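PDB 3TZL: tryptophanyl-tRNA synthetase from Campylobacter jejuni subsp. jejuni, which attaches tryptophan to its cognate tRNA in an ATP-dependent reaction, as a homodimeric class I aminoacyl-tRNA synthetase. Local coordinates for the interface of chains A and B. Numbering follows the deposited sequence. Chains: chain A/B, Tryptophanyl-tRNA synthetase.

Contacts 1, 2 and 3 are parts of one two-fold symmetric homodimer interface. Contacts 1 and 2, about 20 Å apart between C-alpha centres, overlap in part as symmetry mates with chains exchanged. In each, residues 96-97, at the end of the helix that starts at residue 87, meet the partner's residues 47-48 and the start of its helix 122-137. Contact 3 joins the starts of both helices 122-137 and the helices 101-105 packed on them. Its centre is about 15 Å from contact 1 and 10 Å from contact 2, with which it shares A:Ser121. Helix 122-137 also lines the tryptophan pocket, linking dimer and substrate site.

Contact 1: the interface of chains A and B. Residues chain A 96-98, 320; chain B 47-48, 50-51, 121, 123-124.
The side-chain oxygen OE1 of A:Gln97 meets a water at 2.9 Å, and this water bridges the chains. It also lies 2.8 Å from the backbone oxygen of B:Thr48 and 2.7 Å from the hydroxyl OG of B:Ser121. This is the dimer interface of a class I tryptophanyl-tRNA synthetase. B:Ser121 caps the start of helix 122-137, where its OG accepts a bond from N of B:Leu124 at 3.0 Å. OG thus holds the helix end and the bridging water together. One residue earlier, N of B:Gly123 bonds across to the backbone oxygen of A:Ser96 at 2.9 Å. A partial positive charge at this helix start may strengthen that bond.

A:Gln97 is bent at chi2 (-46°), which turns the tip of its amide against CA of B:Gly123. Its CG packs against the backbone oxygen of B:Met47, a selenomethionine. That same oxygen accepts NE2 of B:Gln51 at 3.0 Å, nearly in the plane of the B:Gln51 amide. The bond fixes the rotation of this amide. The aliphatic part of B:Gln51 then runs alongside A:Phe98 in the opposite direction, with CG 3.8 Å from ring atom CZ. Ring and amide planes are turned 67° apart. Farther out, the extended side chain of B:Met47 crosses A:Ile320 at about a right angle, and its selenium lies 3.7 Å from CG1. A:Ile320 ends helix 291-320.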
# COMPACT_ATOMS: atom_id res chain seq x y z
N SER A 96 -5.75 -5.70 1.43
CA SER A 96 -5.66 -6.30 0.09
C SER A 96 -5.61 -7.82 0.18
O SER A 96 -5.89 -8.52 -0.79
CB SER A 96 -4.43 -5.83 -0.69
OG SER A 96 -4.46 -4.45 -1.00
N GLN A 97 -5.23 -8.34 1.35
CA GLN A 97 -5.06 -9.78 1.45
C GLN A 97 -6.42 -10.40 1.64
O GLN A 97 -6.59 -11.60 1.48
CB GLN A 97 -4.10 -10.18 2.59
CG GLN A 97 -2.81 -9.39 2.63
CD GLN A 97 -2.14 -9.24 1.28
OE1 GLN A 97 -2.13 -10.16 0.47
NE2 GLN A 97 -1.56 -8.06 1.04
N PHE A 98 -7.40 -9.55 1.94
CA PHE A 98 -8.76 -10.00 2.13
C PHE A 98 -9.69 -9.64 0.97
O PHE A 98 -10.87 -9.96 1.01
CB PHE A 98 -9.32 -9.43 3.42
CG PHE A 98 -8.64 -9.96 4.65
CD1 PHE A 98 -9.14 -11.08 5.31
CD2 PHE A 98 -7.50 -9.33 5.15
CE1 PHE A 98 -8.52 -11.57 6.44
CE2 PHE A 98 -6.88 -9.82 6.30
CZ PHE A 98 -7.40 -10.94 6.94
N ILE A 320 -2.19 -9.72 12.71
CA ILE A 320 -1.35 -9.95 11.54
C ILE A 320 0.11 -10.22 11.91
O ILE A 320 0.91 -10.57 11.05
CB ILE A 320 -1.45 -8.79 10.50
CG1 ILE A 320 -0.93 -9.22 9.13
CG2 ILE A 320 -0.71 -7.55 10.99
CD1 ILE A 320 -1.48 -10.54 8.62
N MSE B 47 2.45 -11.91 4.05
CA MSE B 47 1.04 -11.75 4.37
C MSE B 47 0.11 -12.17 3.24
O MSE B 47 -1.09 -12.30 3.47
CB MSE B 47 0.72 -10.34 4.79
CG MSE B 47 1.64 -9.84 5.87
SE MSE B 47 1.28 -8.00 6.37
CE MSE B 47 2.63 -7.87 7.80
N THR B 48 0.64 -12.36 2.02
CA THR B 48 -0.20 -12.78 0.89
C THR B 48 -0.66 -14.24 1.00
O THR B 48 -1.74 -14.58 0.54
CB THR B 48 0.49 -12.57 -0.49
OG1 THR B 48 1.63 -13.43 -0.61
CG2 THR B 48 0.92 -11.10 -0.68
N SER B 50 -0.70 -16.00 4.10
CA SER B 50 -1.19 -16.31 5.45
C SER B 50 -1.66 -15.05 6.15
O SER B 50 -1.05 -13.99 6.03
CB SER B 50 -0.11 -17.00 6.30
OG SER B 50 -0.57 -17.27 7.63
N GLN B 51 -2.75 -15.17 6.90
CA GLN B 51 -3.17 -14.09 7.78
C GLN B 51 -3.24 -14.57 9.25
O GLN B 51 -3.96 -14.00 10.08
CB GLN B 51 -4.49 -13.47 7.28
CG GLN B 51 -4.36 -12.89 5.83
CD GLN B 51 -4.49 -13.96 4.74
OE1 GLN B 51 -5.41 -14.77 4.76
NE2 GLN B 51 -3.57 -13.95 3.79
N SER B 121 -6.41 -12.73 -4.64
CA SER B 121 -6.64 -11.54 -3.85
C SER B 121 -5.94 -10.39 -4.54
O SER B 121 -5.01 -10.59 -5.33
CB SER B 121 -6.03 -11.70 -2.45
OG SER B 121 -4.61 -11.74 -2.52
N GLY B 123 -4.02 -8.57 -3.06
CA GLY B 123 -2.67 -8.68 -2.52
C GLY B 123 -1.73 -9.47 -3.41
O GLY B 123 -0.61 -9.04 -3.64
N LEU B 124 -2.19 -10.61 -3.91
CA LEU B 124 -1.41 -11.42 -4.85
C LEU B 124 -1.13 -10.66 -6.14
O LEU B 124 -0.03 -10.70 -6.66
CB LEU B 124 -2.12 -12.73 -5.20
CG LEU B 124 -1.36 -13.61 -6.21
CD1 LEU B 124 0.01 -13.98 -5.67
CD2 LEU B 124 -2.14 -14.85 -6.57
O HOH W 1 -3.57 -12.62 -0.25

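Contact 2: the interface of chains A and B. Residues chain A 44-45, 47-48, 51, 121, 123-124; chain B 93, 96-97.
B:Gln97 keeps near-helical backbone angles just past helix 87-96, and the oxygen of B:Ser96 before it accepts N of A:Gly123 at 3.1 Å. B:Trp93, one turn back, carries much of the apolar contact, with B:Gln97 as an equal partner. Its CG is anti to the backbone N (chi1 170°), which sends the indole out toward chain A. The backbone oxygen of A:Tyr44 lies in the plane of the indole, at its edge. It meets NE1 at 3.1 Å, a weak hydrogen bond. The A:Tyr44 ring packs edge-to-face on the five-membered ring, with planes 69° apart. Selenium of A:Met47, a selenomethionine, touches NE1 at 3.6 Å. On the benzo part, CH2 meets the methyl CG2 of A:Thr48, also at 3.6 Å. The hydroxyl OG1 of A:Thr48 bonds to the oxygen of A:His45, nearly along the C=O axis, and this holds the methyl toward the indole.

B:Gln97 folds back over B:Trp93. Its NE2 lies 3.1 Å above the centre of the indole and bonds to the backbone oxygen of B:Trp93. The other amide atom, OE1, binds a water at 2.7 Å. That water also meets the oxygen of A:Thr48 and OG of A:Ser121. A:Tyr44 and A:His45 lie on the short helix 43-46. A:His45 also lines the tryptophan pocket, so the partner's indole probably packs close to the active site.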
# COMPACT_ATOMS: atom_id res chain seq x y z
N TYR A 44 -3.95 11.32 -0.91
CA TYR A 44 -3.42 10.08 -1.50
C TYR A 44 -4.29 9.72 -2.71
O TYR A 44 -3.80 9.32 -3.76
CB TYR A 44 -3.46 8.91 -0.50
CG TYR A 44 -2.32 8.85 0.51
CD1 TYR A 44 -1.02 9.24 0.16
CD2 TYR A 44 -2.53 8.38 1.79
CE1 TYR A 44 0.04 9.15 1.09
CE2 TYR A 44 -1.49 8.30 2.72
CZ TYR A 44 -0.21 8.68 2.37
OH TYR A 44 0.81 8.58 3.31
N HIS A 45 -5.60 9.83 -2.54
CA HIS A 45 -6.50 9.49 -3.64
C HIS A 45 -6.36 10.44 -4.84
O HIS A 45 -6.50 10.02 -5.97
CB HIS A 45 -7.94 9.43 -3.14
CG HIS A 45 -8.29 8.12 -2.50
ND1 HIS A 45 -8.34 7.94 -1.14
CD2 HIS A 45 -8.56 6.91 -3.06
CE1 HIS A 45 -8.65 6.68 -0.87
NE2 HIS A 45 -8.80 6.04 -2.01
N MSE A 47 -3.71 11.49 -6.03
CA MSE A 47 -2.57 11.05 -6.85
C MSE A 47 -2.95 10.07 -7.94
O MSE A 47 -2.12 9.74 -8.81
CB MSE A 47 -1.50 10.39 -5.97
CG MSE A 47 -0.90 11.27 -4.92
SE MSE A 47 0.16 10.31 -3.58
CE MSE A 47 0.58 11.84 -2.47
N THR A 48 -4.17 9.54 -7.90
CA THR A 48 -4.57 8.60 -8.96
C THR A 48 -4.91 9.32 -10.26
O THR A 48 -4.95 8.69 -11.31
CB THR A 48 -5.76 7.68 -8.58
OG1 THR A 48 -6.94 8.48 -8.38
CG2 THR A 48 -5.45 6.90 -7.30
N GLN A 51 0.13 13.32 -11.13
CA GLN A 51 1.39 13.25 -10.41
C GLN A 51 2.17 14.57 -10.55
O GLN A 51 3.40 14.58 -10.46
CB GLN A 51 2.23 12.05 -10.89
CG GLN A 51 1.52 10.69 -10.70
CD GLN A 51 0.47 10.42 -11.79
OE1 GLN A 51 0.78 10.44 -12.98
NE2 GLN A 51 -0.77 10.15 -11.38
N SER A 121 -4.23 2.49 -14.57
CA SER A 121 -3.08 2.21 -13.71
C SER A 121 -3.50 1.40 -12.49
O SER A 121 -4.68 1.32 -12.16
CB SER A 121 -2.45 3.50 -13.24
OG SER A 121 -3.24 4.10 -12.22
N GLY A 123 -3.03 2.12 -9.46
CA GLY A 123 -3.53 3.01 -8.43
C GLY A 123 -5.02 3.31 -8.60
O GLY A 123 -5.78 3.31 -7.63
N LEU A 124 -5.41 3.58 -9.85
CA LEU A 124 -6.81 3.83 -10.18
C LEU A 124 -7.65 2.59 -9.85
O LEU A 124 -8.68 2.70 -9.22
CB LEU A 124 -6.96 4.22 -11.66
CG LEU A 124 -8.32 4.87 -12.01
CD1 LEU A 124 -8.49 6.17 -11.22
CD2 LEU A 124 -8.46 5.13 -13.48
N TRP B 93 2.34 2.79 -2.89
CA TRP B 93 1.18 3.53 -3.40
C TRP B 93 1.56 4.52 -4.51
O TRP B 93 0.87 4.64 -5.52
CB TRP B 93 0.49 4.29 -2.27
CG TRP B 93 -0.57 5.25 -2.74
CD1 TRP B 93 -0.51 6.62 -2.70
CD2 TRP B 93 -1.84 4.92 -3.32
NE1 TRP B 93 -1.66 7.16 -3.22
CE2 TRP B 93 -2.50 6.14 -3.60
CE3 TRP B 93 -2.49 3.71 -3.63
CZ2 TRP B 93 -3.78 6.20 -4.17
CZ3 TRP B 93 -3.77 3.77 -4.21
CH2 TRP B 93 -4.40 5.00 -4.47
N SER B 96 2.23 2.72 -7.76
CA SER B 96 1.03 2.17 -8.37
C SER B 96 0.48 3.11 -9.43
O SER B 96 -0.15 2.67 -10.39
CB SER B 96 -0.04 1.88 -7.33
OG SER B 96 0.32 0.75 -6.55
N GLN B 97 0.72 4.40 -9.26
CA GLN B 97 0.23 5.39 -10.20
C GLN B 97 0.99 5.32 -11.51
O GLN B 97 0.52 5.82 -12.53
CB GLN B 97 0.33 6.80 -9.59
CG GLN B 97 -0.11 6.87 -8.11
CD GLN B 97 -1.45 6.19 -7.84
OE1 GLN B 97 -2.33 6.15 -8.70
NE2 GLN B 97 -1.59 5.64 -6.64
O HOH W 2 -2.81 6.53 -11.36

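Contact 3: the interface of chains A and B. Residues chain A 101, 110, 121-122, 125-126; chain B 101, 104, 122, 125.
B:Met101, a selenomethionine, packs against A:Phe125, and its methyl CE stands 3.5 Å above the ring centre in a CH-pi contact. Bends at chi2 and chi3 (-63° and -79°) curl the chain so that the methyl drops on the face. The two side chains cross at about a right angle. CG of the same residue runs past OH of A:Tyr110, whose own ring is covered on one face by CD1 of A:Phe125.

The reciprocal pair repeats this. A:Met101, also a selenomethionine, puts CE over the face of B:Phe125, 3.5 Å from its centre. The opposite face of that ring is met by CB of B:Leu104, toward the rim, so both faces of the ring are in contact, one with the partner and one with its own chain.

B:His122 supplies the polar link. Its NE2 meets OG of A:Ser126 at 2.7 Å, in the plane of the imidazole. OG of A:Ser126 also donates to the backbone oxygen of A:His122 at 2.7 Å. This hydroxyl lies over the A:His122 ring as well. The two histidines point tip to tip.

The site joins the first turns of both helices 122-137, flanked by helices 101-105, around the molecular two-fold.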
# COMPACT_ATOMS: atom_id res chain seq x y z
N MSE A 101 -10.01 -10.24 -6.19
CA MSE A 101 -9.92 -9.41 -7.40
C MSE A 101 -11.29 -9.20 -8.01
O MSE A 101 -11.62 -8.08 -8.43
CB MSE A 101 -8.97 -10.03 -8.42
CG MSE A 101 -7.51 -9.85 -8.03
SE MSE A 101 -7.06 -7.98 -8.31
CE MSE A 101 -7.05 -8.05 -10.26
N TYR A 110 -13.93 2.36 -11.68
CA TYR A 110 -12.70 2.21 -12.44
C TYR A 110 -12.99 2.21 -13.94
O TYR A 110 -12.33 2.90 -14.71
CB TYR A 110 -11.97 0.92 -12.05
CG TYR A 110 -10.75 0.58 -12.89
CD1 TYR A 110 -9.55 1.27 -12.73
CD2 TYR A 110 -10.80 -0.45 -13.83
CE1 TYR A 110 -8.44 0.95 -13.49
CE2 TYR A 110 -9.69 -0.77 -14.60
CZ TYR A 110 -8.51 -0.07 -14.42
OH TYR A 110 -7.41 -0.38 -15.17
N SER A 121 -4.23 2.49 -14.57
CA SER A 121 -3.08 2.21 -13.71
C SER A 121 -3.50 1.40 -12.49
O SER A 121 -4.68 1.32 -12.16
CB SER A 121 -2.45 3.50 -13.24
OG SER A 121 -3.24 4.10 -12.22
N HIS A 122 -2.53 0.81 -11.81
CA HIS A 122 -2.83 0.01 -10.63
C HIS A 122 -3.46 0.86 -9.55
O HIS A 122 -4.32 0.40 -8.80
CB HIS A 122 -1.55 -0.66 -10.11
CG HIS A 122 -1.75 -1.52 -8.90
ND1 HIS A 122 -1.27 -1.17 -7.66
CD2 HIS A 122 -2.40 -2.70 -8.75
CE1 HIS A 122 -1.59 -2.12 -6.79
NE2 HIS A 122 -2.27 -3.05 -7.42
N PHE A 125 -7.18 1.42 -10.27
CA PHE A 125 -7.84 0.16 -9.95
C PHE A 125 -7.93 -0.09 -8.46
O PHE A 125 -8.96 -0.59 -7.97
CB PHE A 125 -7.08 -0.98 -10.61
CG PHE A 125 -7.70 -2.34 -10.41
CD1 PHE A 125 -8.82 -2.73 -11.15
CD2 PHE A 125 -7.13 -3.25 -9.54
CE1 PHE A 125 -9.38 -4.00 -10.99
CE2 PHE A 125 -7.68 -4.53 -9.37
CZ PHE A 125 -8.81 -4.90 -10.09
N SER A 126 -6.87 0.25 -7.72
CA SER A 126 -6.79 -0.07 -6.30
C SER A 126 -7.46 0.94 -5.39
O SER A 126 -7.59 0.71 -4.19
CB SER A 126 -5.33 -0.24 -5.87
OG SER A 126 -4.73 -1.22 -6.68
N MSE B 101 -1.91 -1.57 -15.67
CA MSE B 101 -2.55 -2.84 -15.32
C MSE B 101 -1.99 -4.05 -16.07
O MSE B 101 -1.77 -5.10 -15.45
CB MSE B 101 -4.07 -2.75 -15.55
CG MSE B 101 -4.79 -1.98 -14.46
SE MSE B 101 -4.68 -2.80 -12.68
CE MSE B 101 -6.04 -4.17 -12.95
N LEU B 104 0.76 -6.17 -14.63
CA LEU B 104 0.48 -7.02 -13.48
C LEU B 104 -0.40 -8.19 -13.89
O LEU B 104 -0.30 -9.27 -13.32
CB LEU B 104 -0.19 -6.23 -12.33
CG LEU B 104 0.61 -5.08 -11.71
CD1 LEU B 104 -0.23 -4.30 -10.72
CD2 LEU B 104 1.89 -5.60 -11.03
N HIS B 122 -6.40 -9.18 -4.24
CA HIS B 122 -5.71 -7.97 -4.68
C HIS B 122 -4.25 -8.00 -4.24
O HIS B 122 -3.36 -7.53 -4.94
CB HIS B 122 -6.38 -6.76 -4.04
CG HIS B 122 -5.85 -5.46 -4.54
ND1 HIS B 122 -5.24 -4.54 -3.71
CD2 HIS B 122 -5.83 -4.91 -5.78
CE1 HIS B 122 -4.89 -3.48 -4.42
NE2 HIS B 122 -5.25 -3.68 -5.67
N PHE B 125 -2.16 -10.00 -6.66
CA PHE B 125 -2.07 -9.21 -7.88
C PHE B 125 -1.08 -8.06 -7.73
O PHE B 125 -0.32 -7.74 -8.65
CB PHE B 125 -3.46 -8.66 -8.20
CG PHE B 125 -3.55 -7.90 -9.49
CD1 PHE B 125 -3.57 -8.57 -10.69
CD2 PHE B 125 -3.66 -6.52 -9.49
CE1 PHE B 125 -3.67 -7.86 -11.90
CE2 PHE B 125 -3.76 -5.82 -10.68
CZ PHE B 125 -3.77 -6.49 -11.88